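PDB 3DEM: complement factor MASP-3 from Homo sapiens, which belongs to the serine proteases of the complement system and, through its CUB1-EGF-CUB2 region, interacts with mannan-binding lectin and ficolins. Local coordinates for the interface of chains A and B. Coordinates in Å, arbitrary orientation; residue numbers count along the deposited sequence, not the author numbering. Chains: chain A/B, Complement factor MASP-3.

The interface of chains A and B. Residues chain A 139, 146-148; chain B 11, 42, 44, 115.
A:His139 and A:Tyr146 sit on two extended strands of the EGF domain (137-141 and 144-148), facing B:His115, B:Tyr42 and B:Gln11 on strands 111-120, 37-43 and 9-13 of the partner's CUB1 domain. This EGF-to-CUB1 pairing is repeated with the chains exchanged and is probably the head-to-tail dimer contact expected for MASPs. Within this patch the two imidazoles stack face to face, 3.7 Å between the A:His139 and B:His115 ring centroids and the planes 11° apart, with CE1 of A:His139 over the middle of the partner ring. Both ring nitrogens of A:His139 are engaged: ND1 shares a nearly straight 2.7 Å hydrogen bond with the phenol OH of B:Tyr42, and NE2 makes another of 2.7 Å with OG of A:Ser148 in its own chain. Held from both ends, the imidazole has little freedom to turn out of the stack. B:Met44 adds a loose contact, its CG at the rim of the same ring. With chi1 of 66°, CG between the backbone N and carbonyl carbon, the ring of A:Tyr146 lies over the neighbouring strand, where CB of A:His139 meets one face toward the rim. On the side away from A:His139, the extended chain of B:Gln11 runs antiparallel past the CE1 rim, its amide almost parallel to the ring (7°) but beyond its edge, not stacked. CE1 of A:Tyr146 lies 3.5 Å from CD of B:Gln11 and 3.2 Å from OE1 of B:Gln11.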
loop_
_atom_site.group_PDB
_atom_site.type_symbol
_atom_site.label_atom_id
_atom_site.label_comp_id
_atom_site.label_asym_id
_atom_site.label_seq_id
_atom_site.Cartn_x
_atom_site.Cartn_y
_atom_site.Cartn_z
ATOM N N HIS A 139 8.744 11.652 -2.339
ATOM C CA HIS A 139 7.420 11.191 -2.754
ATOM C C HIS A 139 7.449 9.682 -2.959
ATOM O O HIS A 139 8.207 9.165 -3.783
ATOM C CB HIS A 139 6.976 11.879 -4.049
ATOM C CG HIS A 139 7.044 13.375 -4.000
ATOM N ND1 HIS A 139 5.977 14.156 -3.609
ATOM C CD2 HIS A 139 8.050 14.234 -4.295
ATOM C CE1 HIS A 139 6.323 15.429 -3.664
ATOM N NE2 HIS A 139 7.576 15.504 -4.075
ATOM N N TYR A 146 10.593 9.088 -5.592
ATOM C CA TYR A 146 11.378 10.146 -6.224
ATOM C C TYR A 146 11.432 11.381 -5.335
ATOM O O TYR A 146 10.652 11.506 -4.391
ATOM C CB TYR A 146 10.838 10.498 -7.617
ATOM C CG TYR A 146 9.458 11.118 -7.625
ATOM C CD1 TYR A 146 9.292 12.500 -7.557
ATOM C CD2 TYR A 146 8.321 10.324 -7.716
ATOM C CE1 TYR A 146 8.032 13.073 -7.569
ATOM C CE2 TYR A 146 7.052 10.882 -7.723
ATOM C CZ TYR A 146 6.912 12.258 -7.652
ATOM O OH TYR A 146 5.650 12.810 -7.669
ATOM N N CYS A 147 12.360 12.283 -5.642
ATOM C CA CYS A 147 12.520 13.527 -4.902
ATOM C C CYS A 147 12.012 14.708 -5.722
ATOM O O CYS A 147 11.974 14.654 -6.951
ATOM C CB CYS A 147 13.993 13.763 -4.551
ATOM S SG CYS A 147 14.860 12.385 -3.746
ATOM N N SER A 148 11.619 15.773 -5.034
ATOM C CA SER A 148 11.308 17.040 -5.686
ATOM C C SER A 148 11.772 18.185 -4.785
ATOM O O SER A 148 12.224 17.952 -3.661
ATOM C CB SER A 148 9.812 17.156 -6.009
ATOM O OG SER A 148 9.072 17.588 -4.881
ATOM N N GLN B 11 4.036 13.859 -11.712
ATOM C CA GLN B 11 4.069 15.245 -11.257
ATOM C C GLN B 11 3.365 16.123 -12.277
ATOM O O GLN B 11 3.460 15.890 -13.482
ATOM C CB GLN B 11 5.506 15.754 -11.118
ATOM C CG GLN B 11 6.370 15.036 -10.102
ATOM C CD GLN B 11 7.737 15.689 -9.948
ATOM O OE1 GLN B 11 8.769 15.023 -10.048
ATOM N NE2 GLN B 11 7.749 17.001 -9.717
ATOM N N TYR B 42 -2.005 15.408 -4.240
ATOM C CA TYR B 42 -1.685 16.464 -3.283
ATOM C C TYR B 42 -0.809 17.557 -3.904
ATOM O O TYR B 42 -0.266 17.385 -5.000
ATOM C CB TYR B 42 -1.041 15.890 -2.021
ATOM C CG TYR B 42 0.226 15.104 -2.256
ATOM C CD1 TYR B 42 1.470 15.719 -2.187
ATOM C CD2 TYR B 42 0.183 13.737 -2.524
ATOM C CE1 TYR B 42 2.635 15.002 -2.391
ATOM C CE2 TYR B 42 1.343 13.010 -2.731
ATOM C CZ TYR B 42 2.568 13.647 -2.662
ATOM O OH TYR B 42 3.727 12.934 -2.863
ATOM N N MET B 44 2.277 20.692 -3.401
ATOM C CA MET B 44 3.428 21.198 -2.652
ATOM C C MET B 44 3.524 22.722 -2.727
ATOM O O MET B 44 4.203 23.349 -1.914
ATOM C CB MET B 44 4.729 20.574 -3.164
ATOM C CG MET B 44 4.745 19.052 -3.159
ATOM S SD MET B 44 4.228 18.327 -1.590
ATOM C CE MET B 44 5.370 19.074 -0.435
ATOM N N HIS B 115 1.370 16.372 -7.201
ATOM C CA HIS B 115 1.915 15.024 -7.279
ATOM C C HIS B 115 0.790 14.020 -7.081
ATOM O O HIS B 115 -0.066 14.196 -6.211
ATOM C CB HIS B 115 2.985 14.818 -6.207
ATOM C CG HIS B 115 4.186 15.694 -6.374
ATOM N ND1 HIS B 115 4.187 17.032 -6.039
ATOM C CD2 HIS B 115 5.427 15.425 -6.843
ATOM C CE1 HIS B 115 5.376 17.548 -6.296
ATOM N NE2 HIS B 115 6.145 16.594 -6.787
#